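PDB 5MDM: glycoprotein from Chandipura virus, which probably attaches the virus to host-cell receptors and, when acidified in the endosome, changes shape to drive fusion of the viral and endosomal membranes. Local coordinates for residues 53-58 and 131-136; 82-87 and 162-167; 176-181 and 221-226. One frame throughout, in Å; residues are numbered along the deposited sequence.

Contact 1 of 3, residues 53-58 and 131-136; sequences KSDGFL and PHHVGV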
loop_
_atom_site.group_PDB
_atom_site.type_symbol
_atom_site.label_atom_id
_atom_site.label_comp_id
_atom_site.label_asym_id
_atom_site.label_seq_id
_atom_site.Cartn_x
_atom_site.Cartn_y
_atom_site.Cartn_z
ATOM N N LYS A 53 17.176 7.288 -12.630
ATOM C CA LYS A 53 17.350 8.294 -13.672
ATOM C C LYS A 53 18.158 9.497 -13.188
ATOM O O LYS A 53 18.476 10.392 -13.969
ATOM C CB LYS A 53 15.998 8.752 -14.227
ATOM C CG LYS A 53 15.414 7.820 -15.277
ATOM C CD LYS A 53 14.302 8.492 -16.050
ATOM C CE LYS A 53 13.927 7.686 -17.278
ATOM N NZ LYS A 53 12.879 8.369 -18.089
ATOM N N SER A 54 18.488 9.516 -11.901
ATOM C CA SER A 54 19.318 10.579 -11.351
ATOM C C SER A 54 20.466 10.024 -10.512
ATOM O O SER A 54 20.976 10.694 -9.611
ATOM C CB SER A 54 18.477 11.560 -10.536
ATOM O OG SER A 54 17.788 10.907 -9.486
ATOM N N ASP A 55 20.862 8.790 -10.810
ATOM C CA ASP A 55 22.055 8.209 -10.215
ATOM C C ASP A 55 23.255 8.961 -10.751
ATOM O O ASP A 55 23.285 9.341 -11.920
ATOM C CB ASP A 55 22.180 6.725 -10.563
ATOM C CG ASP A 55 21.316 5.838 -9.684
ATOM O OD1 ASP A 55 20.848 6.318 -8.627
ATOM O OD2 ASP A 55 21.114 4.657 -10.046
ATOM N N GLY A 56 24.245 9.181 -9.897
ATOM C CA GLY A 56 25.408 9.937 -10.308
ATOM C C GLY A 56 26.717 9.455 -9.724
ATOM O O GLY A 56 26.782 8.451 -9.012
ATOM N N PHE A 57 27.770 10.192 -10.044
ATOM C CA PHE A 57 29.099 9.910 -9.552
ATOM C C PHE A 57 29.772 11.218 -9.201
ATOM O O PHE A 57 29.695 12.190 -9.953
ATOM C CB PHE A 57 29.920 9.190 -10.619
ATOM C CG PHE A 57 29.381 7.844 -10.991
ATOM C CD1 PHE A 57 28.712 7.659 -12.186
ATOM C CD2 PHE A 57 29.535 6.766 -10.139
ATOM C CE1 PHE A 57 28.220 6.418 -12.531
ATOM C CE2 PHE A 57 29.041 5.526 -10.476
ATOM C CZ PHE A 57 28.381 5.352 -11.674
ATOM N N LEU A 58 30.415 11.244 -8.042
ATOM C CA LEU A 58 31.285 12.348 -7.687
ATOM C C LEU A 58 32.677 12.028 -8.200
ATOM O O LEU A 58 33.314 11.068 -7.757
ATOM C CB LEU A 58 31.288 12.584 -6.177
ATOM C CG LEU A 58 30.123 13.418 -5.636
ATOM C CD1 LEU A 58 30.098 13.391 -4.116
ATOM C CD2 LEU A 58 30.206 14.850 -6.146
ATOM N N PRO A 131 30.078 7.184 -6.064
ATOM C CA PRO A 131 28.681 7.198 -6.511
ATOM C C PRO A 131 27.782 8.026 -5.593
ATOM O O PRO A 131 27.666 7.723 -4.404
ATOM C CB PRO A 131 28.288 5.720 -6.454
ATOM C CG PRO A 131 29.554 4.986 -6.650
ATOM C CD PRO A 131 30.614 5.815 -5.976
ATOM N N HIS A 132 27.170 9.070 -6.151
ATOM C CA HIS A 132 26.305 9.972 -5.395
ATOM C C HIS A 132 24.999 10.253 -6.142
ATOM O O HIS A 132 25.007 10.755 -7.265
ATOM C CB HIS A 132 27.039 11.282 -5.099
ATOM C CG HIS A 132 26.183 12.324 -4.450
ATOM N ND1 HIS A 132 25.281 12.032 -3.449
ATOM C CD2 HIS A 132 26.096 13.661 -4.656
ATOM C CE1 HIS A 132 24.672 13.142 -3.071
ATOM N NE2 HIS A 132 25.149 14.144 -3.786
ATOM N N HIS A 133 23.878 9.926 -5.509
ATOM C CA HIS A 133 22.566 10.133 -6.113
ATOM C C HIS A 133 22.019 11.528 -5.804
ATOM O O HIS A 133 22.091 11.992 -4.665
ATOM C CB HIS A 133 21.590 9.059 -5.625
ATOM C CG HIS A 133 20.183 9.253 -6.097
ATOM N ND1 HIS A 133 19.285 10.070 -5.443
ATOM C CD2 HIS A 133 19.512 8.723 -7.146
ATOM C CE1 HIS A 133 18.126 10.043 -6.075
ATOM N NE2 HIS A 133 18.237 9.231 -7.111
ATOM N N VAL A 134 21.475 12.190 -6.823
ATOM C CA VAL A 134 20.922 13.532 -6.658
ATOM C C VAL A 134 19.455 13.581 -7.075
ATOM O O VAL A 134 18.940 12.645 -7.683
ATOM C CB VAL A 134 21.708 14.581 -7.472
ATOM C CG1 VAL A 134 23.201 14.397 -7.269
ATOM C CG2 VAL A 134 21.359 14.487 -8.946
ATOM N N GLY A 135 18.787 14.680 -6.746
ATOM C CA GLY A 135 17.386 14.839 -7.087
ATOM C C GLY A 135 17.194 15.497 -8.439
ATOM O O GLY A 135 18.164 15.919 -9.071
ATOM N N VAL A 136 15.940 15.590 -8.877
ATOM C CA VAL A 136 15.612 16.185 -10.169
ATOM C C VAL A 136 14.443 17.152 -10.041
ATOM O O VAL A 136 13.434 16.825 -9.423
ATOM C CB VAL A 136 15.225 15.100 -11.206
ATOM C CG1 VAL A 136 14.689 15.727 -12.483
ATOM C CG2 VAL A 136 16.404 14.208 -11.524
#

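Contact 2 of 3, residues 82-87 and 162-167; sequences IHNIKP and HNSSVW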
loop_
_atom_site.group_PDB
_atom_site.type_symbol
_atom_site.label_atom_id
_atom_site.label_comp_id
_atom_site.label_asym_id
_atom_site.label_seq_id
_atom_site.Cartn_x
_atom_site.Cartn_y
_atom_site.Cartn_z
ATOM N N ILE A 82 49.304 15.990 -1.151
ATOM C CA ILE A 82 48.178 15.779 -2.058
ATOM C C ILE A 82 47.477 17.103 -2.342
ATOM O O ILE A 82 47.070 17.806 -1.420
ATOM C CB ILE A 82 47.152 14.779 -1.492
ATOM C CG1 ILE A 82 47.788 13.400 -1.296
ATOM C CG2 ILE A 82 45.954 14.676 -2.420
ATOM C CD1 ILE A 82 46.798 12.308 -0.939
ATOM N N HIS A 83 47.347 17.441 -3.620
ATOM C CA HIS A 83 46.745 18.703 -4.027
ATOM C C HIS A 83 45.427 18.479 -4.759
ATOM O O HIS A 83 45.414 18.012 -5.896
ATOM C CB HIS A 83 47.704 19.486 -4.929
ATOM C CG HIS A 83 49.048 19.727 -4.318
ATOM N ND1 HIS A 83 49.256 19.734 -2.955
ATOM C CD2 HIS A 83 50.255 19.965 -4.884
ATOM C CE1 HIS A 83 50.534 19.968 -2.709
ATOM N NE2 HIS A 83 51.161 20.112 -3.862
ATOM N N ASN A 84 44.323 18.816 -4.102
ATOM C CA ASN A 84 43.014 18.730 -4.734
ATOM C C ASN A 84 42.909 19.691 -5.909
ATOM O O ASN A 84 43.203 20.876 -5.774
ATOM C CB ASN A 84 41.907 19.030 -3.722
ATOM C CG ASN A 84 41.742 17.929 -2.694
ATOM O OD1 ASN A 84 42.090 16.774 -2.940
ATOM N ND2 ASN A 84 41.203 18.282 -1.533
ATOM N N ILE A 85 42.508 19.173 -7.067
ATOM C CA ILE A 85 42.281 20.013 -8.240
ATOM C C ILE A 85 40.945 19.676 -8.889
ATOM O O ILE A 85 40.392 18.600 -8.663
ATOM C CB ILE A 85 43.400 19.865 -9.294
ATOM C CG1 ILE A 85 43.422 18.443 -9.859
ATOM C CG2 ILE A 85 44.750 20.240 -8.704
ATOM C CD1 ILE A 85 44.388 18.264 -11.005
ATOM N N LYS A 86 40.423 20.598 -9.690
ATOM C CA LYS A 86 39.173 20.349 -10.396
ATOM C C LYS A 86 39.437 19.530 -11.651
ATOM O O LYS A 86 40.258 19.911 -12.484
ATOM C CB LYS A 86 38.469 21.656 -10.756
ATOM C CG LYS A 86 37.127 21.449 -11.440
ATOM C CD LYS A 86 36.408 22.763 -11.676
ATOM C CE LYS A 86 35.095 22.531 -12.389
ATOM N NZ LYS A 86 34.359 23.805 -12.606
ATOM N N PRO A 87 38.742 18.394 -11.785
ATOM C CA PRO A 87 38.939 17.498 -12.927
ATOM C C PRO A 87 38.373 18.085 -14.207
ATOM O O PRO A 87 37.413 18.855 -14.162
ATOM C CB PRO A 87 38.139 16.257 -12.533
ATOM C CG PRO A 87 37.081 16.771 -11.621
ATOM C CD PRO A 87 37.712 17.895 -10.857
ATOM N N HIS A 162 32.788 21.810 -3.470
ATOM C CA HIS A 162 34.164 21.420 -3.197
ATOM C C HIS A 162 34.991 21.538 -4.471
ATOM O O HIS A 162 34.599 21.030 -5.521
ATOM C CB HIS A 162 34.228 19.989 -2.659
ATOM C CG HIS A 162 33.448 19.784 -1.397
ATOM N ND1 HIS A 162 32.072 19.853 -1.352
ATOM C CD2 HIS A 162 33.852 19.506 -0.135
ATOM C CE1 HIS A 162 31.662 19.630 -0.116
ATOM N NE2 HIS A 162 32.722 19.416 0.642
ATOM N N ASN A 163 36.127 22.218 -4.371
ATOM C CA ASN A 163 37.002 22.449 -5.516
ATOM C C ASN A 163 37.466 21.151 -6.169
ATOM O O ASN A 163 37.668 21.087 -7.380
ATOM C CB ASN A 163 38.218 23.276 -5.092
ATOM C CG ASN A 163 37.835 24.561 -4.381
ATOM O OD1 ASN A 163 36.691 24.732 -3.957
ATOM N ND2 ASN A 163 38.794 25.471 -4.243
ATOM N N SER A 164 37.617 20.113 -5.353
ATOM C CA SER A 164 38.181 18.847 -5.808
ATOM C C SER A 164 37.236 18.012 -6.672
ATOM O O SER A 164 37.674 17.350 -7.613
ATOM C CB SER A 164 38.655 18.022 -4.607
ATOM O OG SER A 164 37.600 17.788 -3.689
ATOM N N SER A 165 35.944 18.041 -6.358
ATOM C CA SER A 165 34.993 17.131 -6.994
ATOM C C SER A 165 33.974 17.801 -7.912
ATOM O O SER A 165 33.589 18.952 -7.703
ATOM C CB SER A 165 34.252 16.308 -5.935
ATOM O OG SER A 165 35.126 15.411 -5.275
ATOM N N VAL A 166 33.548 17.065 -8.936
ATOM C CA VAL A 166 32.397 17.456 -9.748
ATOM C C VAL A 166 31.387 16.308 -9.767
ATOM O O VAL A 166 31.601 15.280 -9.126
ATOM C CB VAL A 166 32.787 17.824 -11.197
ATOM C CG1 VAL A 166 33.802 18.957 -11.208
ATOM C CG2 VAL A 166 33.311 16.609 -11.940
ATOM N N TRP A 167 30.288 16.479 -10.494
ATOM C CA TRP A 167 29.260 15.443 -10.557
ATOM C C TRP A 167 28.894 15.057 -11.987
ATOM O O TRP A 167 28.600 15.914 -12.823
ATOM C CB TRP A 167 28.006 15.875 -9.801
ATOM C CG TRP A 167 26.963 14.803 -9.728
ATOM C CD1 TRP A 167 26.901 13.783 -8.824
ATOM C CD2 TRP A 167 25.830 14.643 -10.591
ATOM N NE1 TRP A 167 25.799 12.998 -9.070
ATOM C CE2 TRP A 167 25.126 13.504 -10.150
ATOM C CE3 TRP A 167 25.341 15.353 -11.693
ATOM C CZ2 TRP A 167 23.962 13.059 -10.771
ATOM C CZ3 TRP A 167 24.186 14.908 -12.307
ATOM C CH2 TRP A 167 23.510 13.773 -11.844
#

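Contact 3 of 3, residues 176-181 and 221-226; sequences NICGQS and SYCGRN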
loop_
_atom_site.group_PDB
_atom_site.type_symbol
_atom_site.label_atom_id
_atom_site.label_comp_id
_atom_site.label_asym_id
_atom_site.label_seq_id
_atom_site.Cartn_x
_atom_site.Cartn_y
_atom_site.Cartn_z
ATOM N N ASN A 176 16.552 15.293 -22.125
ATOM C CA ASN A 176 15.963 16.024 -21.007
ATOM C C ASN A 176 16.301 15.417 -19.651
ATOM O O ASN A 176 16.269 14.201 -19.478
ATOM C CB ASN A 176 14.444 16.112 -21.160
ATOM C CG ASN A 176 14.026 16.932 -22.362
ATOM O OD1 ASN A 176 14.002 18.163 -22.310
ATOM N ND2 ASN A 176 13.685 16.253 -23.452
ATOM N N ILE A 177 16.631 16.271 -18.691
ATOM C CA ILE A 177 16.789 15.831 -17.315
ATOM C C ILE A 177 15.414 15.554 -16.709
ATOM O O ILE A 177 14.595 16.461 -16.546
ATOM C CB ILE A 177 17.529 16.876 -16.474
ATOM C CG1 ILE A 177 18.958 17.028 -16.980
ATOM C CG2 ILE A 177 17.534 16.482 -15.004
ATOM C CD1 ILE A 177 19.697 18.165 -16.345
ATOM N N CYS A 178 15.168 14.290 -16.386
ATOM C CA CYS A 178 13.873 13.878 -15.878
ATOM C C CYS A 178 14.046 12.731 -14.904
ATOM O O CYS A 178 14.811 11.801 -15.146
ATOM C CB CYS A 178 12.971 13.443 -17.031
ATOM S SG CYS A 178 11.220 13.330 -16.620
ATOM N N GLY A 179 13.337 12.798 -13.795
ATOM C CA GLY A 179 13.363 11.705 -12.848
ATOM C C GLY A 179 12.094 10.885 -12.942
ATOM O O GLY A 179 11.680 10.249 -11.977
ATOM N N GLN A 180 11.482 10.894 -14.119
ATOM C CA GLN A 180 10.167 10.302 -14.301
ATOM C C GLN A 180 10.108 9.439 -15.559
ATOM O O GLN A 180 10.621 9.822 -16.615
ATOM C CB GLN A 180 9.124 11.414 -14.392
ATOM C CG GLN A 180 7.729 10.979 -14.035
ATOM C CD GLN A 180 7.528 10.884 -12.543
ATOM O OE1 GLN A 180 8.382 11.318 -11.761
ATOM N NE2 GLN A 180 6.396 10.319 -12.133
ATOM N N SER A 181 9.482 8.274 -15.443
ATOM C CA SER A 181 9.256 7.413 -16.598
ATOM C C SER A 181 7.900 7.699 -17.229
ATOM O O SER A 181 6.952 8.071 -16.538
ATOM C CB SER A 181 9.343 5.947 -16.195
ATOM O OG SER A 181 10.606 5.669 -15.625
ATOM N N SER A 221 4.430 22.702 -18.654
ATOM C CA SER A 221 5.597 22.077 -19.256
ATOM C C SER A 221 6.233 21.142 -18.250
ATOM O O SER A 221 6.664 21.565 -17.178
ATOM C CB SER A 221 6.610 23.132 -19.688
ATOM O OG SER A 221 7.720 22.527 -20.331
ATOM N N TYR A 222 6.292 19.865 -18.601
ATOM C CA TYR A 222 6.783 18.853 -17.679
ATOM C C TYR A 222 7.869 18.004 -18.324
ATOM O O TYR A 222 7.685 17.472 -19.419
ATOM C CB TYR A 222 5.632 17.963 -17.217
ATOM C CG TYR A 222 5.996 17.044 -16.085
ATOM C CD1 TYR A 222 6.268 17.547 -14.822
ATOM C CD2 TYR A 222 6.063 15.673 -16.275
ATOM C CE1 TYR A 222 6.599 16.713 -13.777
ATOM C CE2 TYR A 222 6.393 14.827 -15.232
ATOM C CZ TYR A 222 6.660 15.354 -13.986
ATOM O OH TYR A 222 6.990 14.519 -12.946
ATOM N N CYS A 223 8.998 17.885 -17.633
ATOM C CA CYS A 223 10.116 17.089 -18.117
ATOM C C CYS A 223 10.553 17.502 -19.517
ATOM O O CYS A 223 10.834 16.657 -20.367
ATOM C CB CYS A 223 9.771 15.603 -18.083
ATOM S SG CYS A 223 9.889 14.866 -16.445
ATOM N N GLY A 224 10.592 18.808 -19.752
ATOM C CA GLY A 224 11.106 19.339 -20.996
ATOM C C GLY A 224 10.152 19.255 -22.168
ATOM O O GLY A 224 10.570 19.413 -23.314
ATOM N N ARG A 225 8.875 19.007 -21.905
ATOM C CA ARG A 225 7.893 19.043 -22.989
ATOM C C ARG A 225 6.504 19.553 -22.606
ATOM O O ARG A 225 6.060 19.403 -21.469
ATOM C CB ARG A 225 7.821 17.714 -23.751
ATOM C CG ARG A 225 7.514 16.467 -22.942
ATOM C CD ARG A 225 7.752 15.257 -23.846
ATOM N NE ARG A 225 7.218 13.992 -23.344
ATOM C CZ ARG A 225 7.894 13.137 -22.582
ATOM N NH1 ARG A 225 9.137 13.416 -22.198
ATOM N NH2 ARG A 225 7.321 12.007 -22.196
ATOM N N ASN A 226 5.844 20.182 -23.573
ATOM C CA ASN A 226 4.550 20.804 -23.352
ATOM C C ASN A 226 3.483 19.770 -23.105
ATOM O O ASN A 226 3.473 18.712 -23.731
ATOM C CB ASN A 226 4.137 21.641 -24.559
ATOM C CG ASN A 226 5.107 22.760 -24.854
ATOM O OD1 ASN A 226 5.509 23.512 -23.961
ATOM N ND2 ASN A 226 5.488 22.879 -26.119
#

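Contact 1 of 3, residues 53-58 and 131-136
The ring of His133 meets Asp55 at its edge: OD1 of Asp55 lies in the ring plane, 3.1 Å from CD2 of His133, with carboxylate and imidazole turned 74° apart. Ser54 also approaches this ring, obliquely, with OG 2.9 Å from His133 NE2. That hydroxyl stands 2.8 Å from Val134 O as well; Val134 O and Pro51 O both lie within reach of its single proton, and which takes it is not settled. A second aromatic, Phe57, takes Pro131 obliquely; CE2 of Phe57 lies 3.9 Å from CG of Pro131, while Leu96 and Lys100 of helix 89-101 also touch the phenyl group. The third, His132, receives Leu58 at an oblique angle to its ring, the closest approach being Leu58 CG to His132 CB at 3.8 Å. CG of His132 is anti to its backbone N (chi1 174°), which brings CG to 4.1 Å from Leu58 CD1.

Two backbone bonds hold the two segments together. Val134 N gives a nearly straight bond to Ser54 O (3.2 Å), and His132 N reaches Gly56 O (3.0 Å) from above the carbonyl plane. Further along, CB of Ser54 packs on CG2 of Val136, and Trp143 of strand 142-144 touches both of these residues. His132 O is taken by Trp167 NE1. Val134 is an experimentally established site of interaction with host Vim. The arrangement is that of antiparallel strand ends parting at the start of strand 56-69, within the fusion domain of a rhabdovirus class III glycoprotein.

Contact 2 of 3, residues 82-87 and 162-167
Asn84 starts the contact by laying its CB against CB of Ser164, 3.5 Å away. Its CG lies beside the backbone N, anti to the carbonyl carbon (chi1 -70°), and this keeps the root of the amide near the same serine CB, at 3.6 Å. Next comes Ile85, which takes part through its backbone while its CB points away: Ile85 O faces Ser164 O at 3.2 Å, two acceptors with no proton between them. No hydrogen bond links the two segments. Each is instead bonded to strand 56-69, where Ala61 pairs through its backbone with both Ile85 and Ser164.

Lys86 follows, its CA 3.5 Å from Asn163 O, and the extended side chain crosses Val166 at about a right angle, with CE 4.0 Å from Val166 CG1. Its ammonium group forms a salt bridge with Asp159, while the aliphatic part of the chain lies against Val166. Pro87 closes the walk: its CD rests 3.3 Å from Ser164 O, and its ring reaches tip to tip toward Val166, CG of Pro87 to CG2 of Val166 at 3.8 Å. Cys92 of helix 89-101 touches both of these apolar residues.

Strands 77-85 and 165-169 thus follow one another along strand 56-69, both antiparallel to it, in the sheet of the fusion domain. By similarity His60 and His162 are pH sensors of the pre-fusion state; here Asn84 touches His60, and Ser164 OG makes a weak hydrogen bond to His60 ND1, so the junction borders a probable acid-sensing site.

Contact 3 of 3, residues 176-181 and 221-226
Tyr222 approaches Gln180 with the hydroxyl end of its ring: OH lies 3.7 Å from Gln180 OE1, and CG of Gln180 sits at the ring edge, near its plane. The two side chains cross at about a right angle, amide and ring planes 69° apart. On one face of the same ring, offset toward the rim, rests SG of the next residue, Cys223. Tyr139 adds an edge-to-face partner to the tyrosine.

Cys223 carries the contact. Its SG is bonded covalently to SG of Cys178 at 2.0 Å, with a chi3 of 64°. Anti to its own backbone N (chi1 -164°), the sulfur of Cys178 is aimed at the other segment, where it meets that of Cys223. Cys223 occupies the first corner of a type I' turn running from Tyr222 to Arg225. Gly224 fills the second corner, its CA 3.4 Å from Asn176 OD1. At Arg225 the turn closes: Tyr222 N bonds Arg225 O at 2.9 Å, and Arg225 N returns to Tyr222 O at 3.2 Å. This makes the tight two-residue hairpin that joins strands 218-222 and 225-229.

No hydrogen bond spans the two segments; Asp138, a site of interaction with host Vim, bonds to both, to Gly179 N and to the backbone of Cys223. The link is therefore chiefly covalent. A disulfide does not titrate, so it would be expected to persist on acidification, whereas the bond from the Asp138 carboxylate might be affected.

Overall arrangement
From the N terminus, the chain enters contact 1 at 53-58 and contact 2 at 82-87, then returns to close contact 1 at 131-136 and contact 2 at 162-167. The two loops therefore cross. Both reach the sheet built round strand 56-69, and contact 1 also leads into strand 135-137 of a neighbouring small sheet; contacts 1 and 2 touch, with centres about 18 Å apart. Contact 3 opens afterwards, at 176-181, and closes at 221-226, in series with the others. It fastens the approach to strand 180-192 to the hairpin of strands 218-222 and 225-229. Contacts 1 and 3 touch through Lys53 NZ and Gln180 O, whereas contacts 2 and 3 stay about 7 Å apart at their nearest atoms.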